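Local coordinates for protein acyl-CoA hydrolase (Bacillus cereus, PDB 1Y7U) that probably hydrolyses long-chain fatty acyl-CoA thioesters, binding coenzyme A between subunits of a hot-dog-fold assembly that also carries calcium, at residues T117-F122 and H148-L153; R93-V98 and E156-R161; K13-S18 and E142-S147. All coordinates share one frame; numbering follows the deposited sequence.

Interaction 1 of 3, residues T117-F122 and H148-L153; sequences TSFVTF and HRIAVL. With COA (coenzyme A), chain F.
F119 holds its ring out from strand 112-125 to meet I150 and A151 on one turn of helix 142-170. The two helix residues touch different ring atoms: I150 reaches CZ and CE1 through its CG2 branch (CG2 to CZ 3.9 Å), while A151 sets its CB 3.7 Å from CE2 of F119. Both methyls come at the ring obliquely. The side chains of F119 and I150 cross at about a right angle; in I150, CG2 stands anti to the backbone N, and it is this branch, not CG1, that reaches F119. The CA atoms of F119 and A151 are 7.6 Å apart, the nearest such pair between the segments. In the hot-dog fold an antiparallel sheet wraps a long central helix, here 39-58, and helix 142-170 lies across the opposite face of the sheet. V120 and F122 pack toward the sheet strands and helix 39-58, whereas F119 turns to helix 142-170. F99 meets the F119 ring edge-to-face, and I89 of strand 81-91 touches both F119 and A151. Two residues along the strand, T121 brings its CG2 to 3.5 Å from N3A of the coenzyme A adenine. I150 also packs on L171 of the second subunit.

Interaction 2 of 3, residues R93-V98 and E156-R161; sequences RTSMEV and EQRHIR. With COA (coenzyme A), chain F.
Phosphate oxygen O7A of coenzyme A is gripped by three successive backbone amides ahead of and at the start of strand 95-105, with the hydroxyl of S95 close by. T94 N and S95 N donate to O7A at 3.0 and 2.9 Å, both with N-H...O angles of 152°, and R93 N adds a weak bond. T94 N also serves O8A, so the loop closes round two oxygens of the 3'-phosphate. S95 OG stands 2.7 Å from O7A and also near the ester oxygen O3B; its single proton has more than one acceptor to choose from. Its chi1 of 63° tucks the hydroxyl between the backbone N and carbonyl carbon, beside the phosphate. From helix 142-170, R158 reaches across toward S95 and E97, its chain bending at chi3 as it passes N3A and C2A of the adenine. Ribose O2B lies over one face of the guanidinium, while S95 OG meets it obliquely, 3.7 Å from NH2. E97 slides past R158 in the opposite direction, its carboxylate plane turned 56° from the guanidinium. E97 OE2 stays 4.4 Å from R158 NH2 and well out of that plane, so only the charges attract and no N-H points at this oxygen. Beyond these segments, OD1 of D71 and O of F72, both of the second subunit, are hydrogen-bonded to the same coenzyme. Strand start and helix thus form one wall of an intersubunit coenzyme A pocket that holds the adenosine 3'-phosphate, in a hot-dog thioesterase fold.

Interaction 3 of 3, residues K13-S18 and E142-S147; sequences KTANES and EEEKES. With CA (calcium ion), chain D.
The carboxylate of E144 has the methyl of A15 over one face, while the calcium ion lies beyond its oxygens, on the side away from CG. A15 CB is 3.9 Å from E144 OE2, a plain van der Waals contact and the closest approach between the two segments. The metal favours one oxygen: E144 OE1 binds it at 2.9 Å, long for a calcium ligand, and OE2 is farther off at 3.5 Å. E144 CG stands anti to the carbonyl carbon (chi1 -51°) and the chain runs extended beyond it, which carries the carboxylate from helix 142-170 to the short 3-10 turn at 15-17. That turn is closed at its end by S18, whose N and OG both donate to A15 O; the hydroxyl bond is 2.9 Å and lies in the carbonyl plane. T14, at the end of strand 12-14, comes near the metal too, and its hydroxyl is hydrogen-bonded to OD2 of D140, a calcium-binding residue alongside E144. The amides of D140 and T141, at the start of the helix, both donate to E144 OE1. E144 OE2 forms a salt bridge with R19, which links the helix start to the chain just after the 15-17 turn, and the calcium sits between E144 and that turn, with E144 OE1 as its ligand from the two segments. Calcium, arginine and the helix N-terminus would all favour negative charge on this buried carboxylate, so E144 probably stays ionised.

Overall arrangement
All three contacts use helix 142-170, which runs from the calcium site of interaction 3, past the sheet in interaction 1, to the coenzyme A pocket in interaction 2. Interactions 1 and 2 have centres about 8 Å apart and are joined directly through neighbouring strands: V120 N lies 2.7 Å from V98 O and M96 N 2.9 Å from F122 O, both probable hydrogen bonds. Both also touch the same coenzyme A. Interaction 3 lies about 11 Å from interaction 1, centre to centre, and meets it where F119 CE2 packs 4.1 Å from S147 O. Interactions 2 and 3 are about 17 Å apart between centres and do not touch, their nearest atoms being about 6 Å apart.

Interaction 1 of 3, residues T117-F122 and H148-L153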
loop_
_atom_site.group_PDB
_atom_site.type_symbol
_atom_site.label_atom_id
_atom_site.label_comp_id
_atom_site.label_asym_id
_atom_site.label_seq_id
_atom_site.Cartn_x
_atom_site.Cartn_y
_atom_site.Cartn_z
ATOM N N THR A 117 3.867 22.349 -11.786
ATOM C CA THR A 117 2.656 22.452 -12.590
ATOM C C THR A 117 2.913 21.670 -13.869
ATOM O O THR A 117 4.051 21.327 -14.178
ATOM C CB THR A 117 2.334 23.894 -12.996
ATOM O OG1 THR A 117 3.356 24.378 -13.869
ATOM C CG2 THR A 117 2.232 24.786 -11.777
ATOM N N SER A 118 1.860 21.379 -14.617
ATOM C CA SER A 118 2.027 20.657 -15.865
ATOM C C SER A 118 0.688 20.460 -16.554
ATOM O O SER A 118 -0.356 20.855 -16.037
ATOM C CB SER A 118 2.686 19.299 -15.603
ATOM O OG SER A 118 3.104 18.697 -16.818
ATOM N N PHE A 119 0.729 19.869 -17.736
ATOM C CA PHE A 119 -0.479 19.592 -18.486
ATOM C C PHE A 119 -0.441 18.120 -18.802
ATOM O O PHE A 119 0.585 17.600 -19.237
ATOM C CB PHE A 119 -0.520 20.388 -19.786
ATOM C CG PHE A 119 -0.561 21.870 -19.586
ATOM C CD1 PHE A 119 0.593 22.568 -19.237
ATOM C CD2 PHE A 119 -1.753 22.574 -19.740
ATOM C CE1 PHE A 119 0.558 23.957 -19.045
ATOM C CE2 PHE A 119 -1.797 23.947 -19.550
ATOM C CZ PHE A 119 -0.645 24.643 -19.203
ATOM N N VAL A 120 -1.547 17.438 -18.556
ATOM C CA VAL A 120 -1.605 16.019 -18.839
ATOM C C VAL A 120 -2.663 15.874 -19.915
ATOM O O VAL A 120 -3.740 16.459 -19.816
ATOM C CB VAL A 120 -2.003 15.211 -17.594
ATOM C CG1 VAL A 120 -1.723 13.730 -17.833
ATOM C CG2 VAL A 120 -1.241 15.709 -16.377
ATOM N N THR A 121 -2.352 15.117 -20.956
ATOM C CA THR A 121 -3.297 14.937 -22.041
ATOM C C THR A 121 -4.014 13.601 -21.913
ATOM O O THR A 121 -3.372 12.564 -21.740
ATOM C CB THR A 121 -2.575 14.999 -23.408
ATOM O OG1 THR A 121 -1.857 16.233 -23.511
ATOM C CG2 THR A 121 -3.578 14.907 -24.550
ATOM N N PHE A 122 -5.342 13.637 -21.994
ATOM C CA PHE A 122 -6.157 12.428 -21.911
ATOM C C PHE A 122 -7.005 12.249 -23.170
ATOM O O PHE A 122 -7.396 13.224 -23.810
ATOM C CB PHE A 122 -7.083 12.478 -20.688
ATOM C CG PHE A 122 -6.382 12.256 -19.372
ATOM C CD1 PHE A 122 -5.776 13.314 -18.703
ATOM C CD2 PHE A 122 -6.311 10.982 -18.817
ATOM C CE1 PHE A 122 -5.108 13.107 -17.499
ATOM C CE2 PHE A 122 -5.649 10.764 -17.620
ATOM C CZ PHE A 122 -5.045 11.828 -16.957
ATOM N N HIS A 148 -5.373 28.728 -20.731
ATOM C CA HIS A 148 -5.860 28.136 -21.978
ATOM C C HIS A 148 -4.992 28.538 -23.169
ATOM O O HIS A 148 -4.802 27.753 -24.106
ATOM C CB HIS A 148 -7.315 28.525 -22.248
ATOM C CG HIS A 148 -7.837 28.001 -23.550
ATOM N ND1 HIS A 148 -7.911 28.773 -24.689
ATOM C CD2 HIS A 148 -8.246 26.764 -23.912
ATOM C CE1 HIS A 148 -8.342 28.035 -25.695
ATOM N NE2 HIS A 148 -8.553 26.809 -25.250
ATOM N N ARG A 149 -4.464 29.760 -23.127
ATOM C CA ARG A 149 -3.597 30.263 -24.191
ATOM C C ARG A 149 -2.339 29.404 -24.198
ATOM O O ARG A 149 -1.896 28.918 -25.243
ATOM C CB ARG A 149 -3.220 31.717 -23.913
ATOM C CG ARG A 149 -3.288 32.652 -25.111
ATOM C CD ARG A 149 -2.145 32.471 -26.101
ATOM N NE ARG A 149 -2.590 31.859 -27.354
ATOM C CZ ARG A 149 -1.855 31.782 -28.463
ATOM N NH1 ARG A 149 -0.629 32.283 -28.496
ATOM N NH2 ARG A 149 -2.343 31.186 -29.546
ATOM N N ILE A 150 -1.767 29.217 -23.018
ATOM C CA ILE A 150 -0.566 28.413 -22.878
ATOM C C ILE A 150 -0.843 26.989 -23.321
ATOM O O ILE A 150 -0.028 26.375 -24.011
ATOM C CB ILE A 150 -0.069 28.406 -21.420
ATOM C CG1 ILE A 150 0.364 29.821 -21.030
ATOM C CG2 ILE A 150 1.073 27.409 -21.258
ATOM C CD1 ILE A 150 0.906 29.958 -19.629
ATOM N N ALA A 151 -1.997 26.461 -22.930
ATOM C CA ALA A 151 -2.362 25.103 -23.309
ATOM C C ALA A 151 -2.445 24.996 -24.827
ATOM O O ALA A 151 -2.082 23.975 -25.402
ATOM C CB ALA A 151 -3.685 24.729 -22.686
ATOM N N VAL A 152 -2.925 26.055 -25.471
ATOM C CA VAL A 152 -3.043 26.086 -26.927
ATOM C C VAL A 152 -1.672 25.898 -27.580
ATOM O O VAL A 152 -1.531 25.141 -28.549
ATOM C CB VAL A 152 -3.656 27.435 -27.413
ATOM C CG1 VAL A 152 -3.540 27.555 -28.915
ATOM C CG2 VAL A 152 -5.123 27.522 -27.004
ATOM N N LEU A 153 -0.669 26.586 -27.040
ATOM C CA LEU A 153 0.689 26.498 -27.566
ATOM C C LEU A 153 1.347 25.160 -27.291
ATOM O O LEU A 153 2.120 24.669 -28.107
ATOM C CB LEU A 153 1.555 27.621 -26.998
ATOM C CG LEU A 153 1.097 29.000 -27.472
ATOM C CD1 LEU A 153 1.778 30.100 -26.699
ATOM C CD2 LEU A 153 1.390 29.112 -28.946
HETATM N N1A COA F . 0.198 13.346 -26.909
HETATM C C2A COA F . -0.894 14.142 -26.864
HETATM N N3A COA F . -2.025 13.786 -27.530
HETATM C C4A COA F . -2.063 12.667 -28.222
HETATM C C5A COA F . -0.993 11.845 -28.241
HETATM C C6A COA F . 0.171 12.172 -27.577
HETATM N N6A COA F . 1.126 11.286 -27.304
HETATM N N7A COA F . -1.319 10.827 -28.991
HETATM C C8A COA F . -2.554 10.963 -29.406
HETATM N N9A COA F . -3.031 12.111 -28.964
HETATM C C1B COA F . -4.415 12.553 -29.163
HETATM C C2B COA F . -4.616 13.596 -30.231
HETATM O O2B COA F . -4.629 14.840 -29.587
HETATM C C3B COA F . -5.969 13.309 -30.840
HETATM O O3B COA F . -6.729 14.355 -30.390
HETATM P P3B COA F . -7.946 15.036 -30.991
HETATM O O7A COA F . -8.510 15.750 -29.945
HETATM O O8A COA F . -8.973 14.287 -31.561
HETATM O O9A COA F . -7.557 16.000 -31.898
HETATM C C4B COA F . -6.370 12.057 -30.114
HETATM O O4B COA F . -5.177 11.511 -29.674
HETATM C C5B COA F . -7.035 11.018 -30.955
HETATM O O5B COA F . -6.065 10.112 -31.406
HETATM P P1A COA F . -6.264 9.127 -32.641
HETATM O O1A COA F . -5.314 9.400 -33.723
HETATM O O2A COA F . -7.612 9.241 -33.194
HETATM O O3A COA F . -5.936 7.652 -32.163
HETATM P P2A COA F . -4.718 7.107 -31.304
HETATM O O4A COA F . -3.412 7.647 -31.704
HETATM O O5A COA F . -4.740 5.679 -31.490
HETATM O O6A COA F . -5.020 7.447 -29.786
HETATM C CBP COA F . -3.340 6.626 -28.186
HETATM C CCP COA F . -4.789 6.632 -28.658
HETATM C CDP COA F . -2.349 6.840 -29.301
HETATM C CEP COA F . -3.132 7.730 -27.183
HETATM C CAP COA F . -2.965 5.201 -27.781
HETATM O OAP COA F . -2.025 4.653 -28.672
HETATM C C9P COA F . -3.005 4.644 -26.398
HETATM O O9P COA F . -4.073 3.857 -26.026
HETATM N N8P COA F . -2.039 4.912 -25.578
HETATM C C7P COA F . -2.263 5.076 -24.179
HETATM C C6P COA F . -3.243 4.116 -23.535
HETATM C C5P COA F . -2.972 3.881 -22.085
HETATM O O5P COA F . -3.341 2.820 -21.539
HETATM N N4P COA F . -2.337 4.833 -21.456
HETATM C C3P COA F . -1.575 4.556 -20.296
HETATM C C2P COA F . -0.268 3.947 -20.708
HETATM S S1P COA F . -0.175 2.253 -20.245
#

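Interaction 2 of 3, residues R93-V98 and E156-R161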
loop_
_atom_site.group_PDB
_atom_site.type_symbol
_atom_site.label_atom_id
_atom_site.label_comp_id
_atom_site.label_asym_id
_atom_site.label_seq_id
_atom_site.Cartn_x
_atom_site.Cartn_y
_atom_site.Cartn_z
ATOM N N ARG A 93 -10.901 17.191 -30.381
ATOM C CA ARG A 93 -12.193 16.630 -30.718
ATOM C C ARG A 93 -12.425 15.444 -29.803
ATOM O O ARG A 93 -13.516 15.224 -29.267
ATOM C CB ARG A 93 -12.195 16.153 -32.163
ATOM C CG ARG A 93 -13.426 15.377 -32.521
ATOM C CD ARG A 93 -13.235 14.630 -33.812
ATOM N NE ARG A 93 -14.281 13.629 -33.974
ATOM C CZ ARG A 93 -14.069 12.318 -33.947
ATOM N NH1 ARG A 93 -12.840 11.843 -33.772
ATOM N NH2 ARG A 93 -15.091 11.484 -34.081
ATOM N N THR A 94 -11.351 14.697 -29.618
ATOM C CA THR A 94 -11.375 13.492 -28.829
ATOM C C THR A 94 -10.509 13.550 -27.573
ATOM O O THR A 94 -10.702 12.767 -26.647
ATOM C CB THR A 94 -10.936 12.327 -29.733
ATOM O OG1 THR A 94 -12.040 11.434 -29.920
ATOM C CG2 THR A 94 -9.744 11.601 -29.159
ATOM N N SER A 95 -9.561 14.479 -27.537
ATOM C CA SER A 95 -8.663 14.600 -26.395
ATOM C C SER A 95 -8.875 15.880 -25.617
ATOM O O SER A 95 -9.569 16.784 -26.066
ATOM C CB SER A 95 -7.217 14.555 -26.866
ATOM O OG SER A 95 -6.945 15.662 -27.706
HETATM N N MSE A 96 -8.253 15.955 -24.448
HETATM C CA MSE A 96 -8.368 17.132 -23.605
HETATM C C MSE A 96 -7.089 17.331 -22.806
HETATM O O MSE A 96 -6.429 16.366 -22.429
HETATM C CB MSE A 96 -9.568 16.969 -22.679
HETATM C CG MSE A 96 -9.663 15.582 -22.099
HETATM SE SE MSE A 96 -11.471 15.050 -21.705
HETATM C CE MSE A 96 -11.846 16.411 -20.427
ATOM N N GLU A 97 -6.716 18.586 -22.583
ATOM C CA GLU A 97 -5.523 18.874 -21.808
ATOM C C GLU A 97 -5.913 19.337 -20.433
ATOM O O GLU A 97 -6.665 20.298 -20.272
ATOM C CB GLU A 97 -4.663 19.930 -22.474
ATOM C CG GLU A 97 -3.856 19.392 -23.613
ATOM C CD GLU A 97 -2.665 20.255 -23.893
ATOM O OE1 GLU A 97 -1.675 20.152 -23.145
ATOM O OE2 GLU A 97 -2.720 21.054 -24.849
ATOM N N VAL A 98 -5.396 18.639 -19.434
ATOM C CA VAL A 98 -5.704 18.954 -18.059
ATOM C C VAL A 98 -4.523 19.628 -17.396
ATOM O O VAL A 98 -3.402 19.105 -17.398
ATOM C CB VAL A 98 -6.066 17.679 -17.283
ATOM C CG1 VAL A 98 -6.510 18.039 -15.878
ATOM C CG2 VAL A 98 -7.159 16.916 -18.022
ATOM N N GLU A 156 0.352 22.390 -29.632
ATOM C CA GLU A 156 0.926 22.464 -30.972
ATOM C C GLU A 156 2.212 21.646 -31.089
ATOM O O GLU A 156 2.426 20.975 -32.095
ATOM C CB GLU A 156 1.202 23.913 -31.371
ATOM C CG GLU A 156 -0.044 24.699 -31.733
ATOM C CD GLU A 156 0.273 26.107 -32.194
ATOM O OE1 GLU A 156 1.121 26.258 -33.102
ATOM O OE2 GLU A 156 -0.329 27.062 -31.653
ATOM N N GLN A 157 3.041 21.702 -30.052
ATOM C CA GLN A 157 4.299 20.969 -30.011
ATOM C C GLN A 157 4.057 19.489 -29.750
ATOM O O GLN A 157 4.965 18.670 -29.865
ATOM C CB GLN A 157 5.173 21.497 -28.885
ATOM C CG GLN A 157 6.303 22.384 -29.307
ATOM C CD GLN A 157 7.467 22.243 -28.351
ATOM O OE1 GLN A 157 8.110 21.194 -28.297
ATOM N NE2 GLN A 157 7.732 23.290 -27.576
ATOM N N ARG A 158 2.823 19.165 -29.391
ATOM C CA ARG A 158 2.425 17.806 -29.055
ATOM C C ARG A 158 2.866 16.810 -30.118
ATOM O O ARG A 158 3.400 15.737 -29.818
ATOM C CB ARG A 158 0.900 17.756 -28.912
ATOM C CG ARG A 158 0.264 16.471 -29.403
ATOM C CD ARG A 158 -1.219 16.649 -29.625
ATOM N NE ARG A 158 -1.937 16.905 -28.385
ATOM C CZ ARG A 158 -3.220 17.243 -28.334
ATOM N NH1 ARG A 158 -3.917 17.364 -29.458
ATOM N NH2 ARG A 158 -3.805 17.465 -27.163
ATOM N N HIS A 159 2.635 17.188 -31.368
ATOM C CA HIS A 159 2.956 16.370 -32.525
ATOM C C HIS A 159 4.451 16.148 -32.713
ATOM O O HIS A 159 4.872 15.047 -33.065
ATOM C CB HIS A 159 2.340 17.035 -33.742
ATOM C CG HIS A 159 0.939 17.504 -33.504
ATOM N ND1 HIS A 159 -0.104 16.634 -33.258
ATOM C CD2 HIS A 159 0.417 18.752 -33.423
ATOM C CE1 HIS A 159 -1.209 17.327 -33.036
ATOM N NE2 HIS A 159 -0.919 18.614 -33.130
ATOM N N ILE A 160 5.251 17.187 -32.486
ATOM C CA ILE A 160 6.697 17.044 -32.618
ATOM C C ILE A 160 7.134 16.033 -31.564
ATOM O O ILE A 160 7.802 15.042 -31.868
ATOM C CB ILE A 160 7.463 18.352 -32.314
ATOM C CG1 ILE A 160 6.621 19.573 -32.683
ATOM C CG2 ILE A 160 8.786 18.352 -33.060
ATOM C CD1 ILE A 160 6.221 19.651 -34.140
ATOM N N ARG A 161 6.749 16.298 -30.319
ATOM C CA ARG A 161 7.089 15.435 -29.194
ATOM C C ARG A 161 6.784 13.973 -29.503
ATOM O O ARG A 161 7.675 13.123 -29.480
ATOM C CB ARG A 161 6.317 15.879 -27.952
ATOM C CG ARG A 161 6.645 17.289 -27.496
ATOM C CD ARG A 161 8.026 17.369 -26.873
ATOM N NE ARG A 161 8.831 18.442 -27.452
ATOM C CZ ARG A 161 9.470 18.357 -28.617
ATOM N NH1 ARG A 161 10.177 19.387 -29.068
ATOM N NH2 ARG A 161 9.415 17.237 -29.326
HETATM N N1A COA F . 0.198 13.346 -26.909
HETATM C C2A COA F . -0.894 14.142 -26.864
HETATM N N3A COA F . -2.025 13.786 -27.530
HETATM C C4A COA F . -2.063 12.667 -28.222
HETATM C C5A COA F . -0.993 11.845 -28.241
HETATM C C6A COA F . 0.171 12.172 -27.577
HETATM N N6A COA F . 1.126 11.286 -27.304
HETATM N N7A COA F . -1.319 10.827 -28.991
HETATM C C8A COA F . -2.554 10.963 -29.406
HETATM N N9A COA F . -3.031 12.111 -28.964
HETATM C C1B COA F . -4.415 12.553 -29.163
HETATM C C2B COA F . -4.616 13.596 -30.231
HETATM O O2B COA F . -4.629 14.840 -29.587
HETATM C C3B COA F . -5.969 13.309 -30.840
HETATM O O3B COA F . -6.729 14.355 -30.390
HETATM P P3B COA F . -7.946 15.036 -30.991
HETATM O O7A COA F . -8.510 15.750 -29.945
HETATM O O8A COA F . -8.973 14.287 -31.561
HETATM O O9A COA F . -7.557 16.000 -31.898
HETATM C C4B COA F . -6.370 12.057 -30.114
HETATM O O4B COA F . -5.177 11.511 -29.674
HETATM C C5B COA F . -7.035 11.018 -30.955
HETATM O O5B COA F . -6.065 10.112 -31.406
HETATM P P1A COA F . -6.264 9.127 -32.641
HETATM O O1A COA F . -5.314 9.400 -33.723
HETATM O O2A COA F . -7.612 9.241 -33.194
HETATM O O3A COA F . -5.936 7.652 -32.163
HETATM P P2A COA F . -4.718 7.107 -31.304
HETATM O O4A COA F . -3.412 7.647 -31.704
HETATM O O5A COA F . -4.740 5.679 -31.490
HETATM O O6A COA F . -5.020 7.447 -29.786
HETATM C CBP COA F . -3.340 6.626 -28.186
HETATM C CCP COA F . -4.789 6.632 -28.658
HETATM C CDP COA F . -2.349 6.840 -29.301
HETATM C CEP COA F . -3.132 7.730 -27.183
HETATM C CAP COA F . -2.965 5.201 -27.781
HETATM O OAP COA F . -2.025 4.653 -28.672
HETATM C C9P COA F . -3.005 4.644 -26.398
HETATM O O9P COA F . -4.073 3.857 -26.026
HETATM N N8P COA F . -2.039 4.912 -25.578
HETATM C C7P COA F . -2.263 5.076 -24.179
HETATM C C6P COA F . -3.243 4.116 -23.535
HETATM C C5P COA F . -2.972 3.881 -22.085
HETATM O O5P COA F . -3.341 2.820 -21.539
HETATM N N4P COA F . -2.337 4.833 -21.456
HETATM C C3P COA F . -1.575 4.556 -20.296
HETATM C C2P COA F . -0.268 3.947 -20.708
HETATM S S1P COA F . -0.175 2.253 -20.245
#

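Interaction 3 of 3, residues K13-S18 and E142-S147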
loop_
_atom_site.group_PDB
_atom_site.type_symbol
_atom_site.label_atom_id
_atom_site.label_comp_id
_atom_site.label_asym_id
_atom_site.label_seq_id
_atom_site.Cartn_x
_atom_site.Cartn_y
_atom_site.Cartn_z
ATOM N N LYS A 13 -18.733 22.724 -21.820
ATOM C CA LYS A 13 -18.585 22.772 -20.361
ATOM C C LYS A 13 -17.549 23.742 -19.837
ATOM O O LYS A 13 -16.465 23.882 -20.388
ATOM C CB LYS A 13 -18.240 21.386 -19.813
ATOM C CG LYS A 13 -19.390 20.406 -19.750
ATOM C CD LYS A 13 -18.899 19.075 -19.235
ATOM C CE LYS A 13 -20.047 18.139 -18.960
ATOM N NZ LYS A 13 -19.570 16.855 -18.400
ATOM N N THR A 14 -17.892 24.389 -18.736
ATOM C CA THR A 14 -17.013 25.340 -18.089
ATOM C C THR A 14 -15.798 24.607 -17.495
ATOM O O THR A 14 -15.921 23.490 -17.005
ATOM C CB THR A 14 -17.807 26.073 -16.995
ATOM O OG1 THR A 14 -17.726 27.480 -17.220
ATOM C CG2 THR A 14 -17.284 25.743 -15.614
ATOM N N ALA A 15 -14.622 25.216 -17.545
ATOM C CA ALA A 15 -13.432 24.564 -16.997
ATOM C C ALA A 15 -13.685 24.081 -15.577
ATOM O O ALA A 15 -13.284 22.982 -15.196
ATOM C CB ALA A 15 -12.249 25.520 -17.006
ATOM N N ASN A 16 -14.364 24.914 -14.801
ATOM C CA ASN A 16 -14.672 24.605 -13.411
ATOM C C ASN A 16 -15.571 23.381 -13.222
ATOM O O ASN A 16 -15.687 22.857 -12.113
ATOM C CB ASN A 16 -15.287 25.838 -12.745
ATOM C CG ASN A 16 -15.583 25.624 -11.279
ATOM O OD1 ASN A 16 -16.734 25.416 -10.897
ATOM N ND2 ASN A 16 -14.544 25.663 -10.445
ATOM N N GLU A 17 -16.197 22.923 -14.303
ATOM C CA GLU A 17 -17.067 21.747 -14.256
ATOM C C GLU A 17 -16.205 20.536 -13.940
ATOM O O GLU A 17 -16.688 19.555 -13.391
ATOM C CB GLU A 17 -17.720 21.478 -15.614
ATOM C CG GLU A 17 -18.391 22.653 -16.290
ATOM C CD GLU A 17 -19.860 22.759 -15.977
ATOM O OE1 GLU A 17 -20.558 23.490 -16.715
ATOM O OE2 GLU A 17 -20.309 22.121 -14.999
ATOM N N SER A 18 -14.927 20.610 -14.304
ATOM C CA SER A 18 -14.012 19.495 -14.101
ATOM C C SER A 18 -12.928 19.714 -13.061
ATOM O O SER A 18 -12.015 18.904 -12.942
ATOM C CB SER A 18 -13.343 19.137 -15.424
ATOM O OG SER A 18 -12.564 20.225 -15.882
ATOM N N GLU A 142 -9.883 34.921 -15.583
ATOM C CA GLU A 142 -8.862 35.535 -16.425
ATOM C C GLU A 142 -7.680 34.579 -16.425
ATOM O O GLU A 142 -7.005 34.380 -17.438
ATOM C CB GLU A 142 -8.422 36.888 -15.866
ATOM C CG GLU A 142 -7.487 37.644 -16.801
ATOM C CD GLU A 142 -6.980 38.948 -16.213
ATOM O OE1 GLU A 142 -5.930 38.934 -15.528
ATOM O OE2 GLU A 142 -7.638 39.988 -16.431
ATOM N N GLU A 143 -7.451 33.978 -15.263
ATOM C CA GLU A 143 -6.368 33.029 -15.075
ATOM C C GLU A 143 -6.579 31.819 -15.980
ATOM O O GLU A 143 -5.639 31.324 -16.599
ATOM C CB GLU A 143 -6.336 32.586 -13.617
ATOM C CG GLU A 143 -5.058 31.908 -13.209
ATOM C CD GLU A 143 -5.084 31.474 -11.759
ATOM O OE1 GLU A 143 -5.846 30.535 -11.428
ATOM O OE2 GLU A 143 -4.345 32.078 -10.952
ATOM N N GLU A 144 -7.822 31.352 -16.053
ATOM C CA GLU A 144 -8.152 30.204 -16.881
ATOM C C GLU A 144 -7.927 30.518 -18.358
ATOM O O GLU A 144 -7.535 29.646 -19.132
ATOM C CB GLU A 144 -9.603 29.786 -16.645
ATOM C CG GLU A 144 -9.956 29.594 -15.176
ATOM C CD GLU A 144 -11.326 28.955 -14.973
ATOM O OE1 GLU A 144 -12.280 29.358 -15.674
ATOM O OE2 GLU A 144 -11.453 28.060 -14.106
ATOM N N LYS A 145 -8.169 31.766 -18.748
ATOM C CA LYS A 145 -7.976 32.163 -20.137
ATOM C C LYS A 145 -6.489 32.159 -20.485
ATOM O O LYS A 145 -6.101 31.758 -21.584
ATOM C CB LYS A 145 -8.570 33.548 -20.386
ATOM C CG LYS A 145 -10.086 33.598 -20.339
ATOM C CD LYS A 145 -10.592 34.829 -21.077
ATOM C CE LYS A 145 -12.107 34.911 -21.098
ATOM N NZ LYS A 145 -12.661 35.143 -19.736
ATOM N N GLU A 146 -5.660 32.608 -19.548
ATOM C CA GLU A 146 -4.219 32.613 -19.758
ATOM C C GLU A 146 -3.728 31.178 -19.846
ATOM O O GLU A 146 -2.952 30.822 -20.737
ATOM C CB GLU A 146 -3.496 33.292 -18.602
ATOM C CG GLU A 146 -3.536 34.786 -18.627
ATOM C CD GLU A 146 -2.477 35.372 -17.725
ATOM O OE1 GLU A 146 -2.531 35.119 -16.501
ATOM O OE2 GLU A 146 -1.581 36.074 -18.242
ATOM N N SER A 147 -4.176 30.351 -18.905
ATOM C CA SER A 147 -3.764 28.967 -18.901
ATOM C C SER A 147 -4.232 28.301 -20.198
ATOM O O SER A 147 -3.545 27.431 -20.734
ATOM C CB SER A 147 -4.300 28.251 -17.646
ATOM O OG SER A 147 -3.428 28.412 -16.520
HETATM CA CA CA D . -14.710 27.884 -15.376
#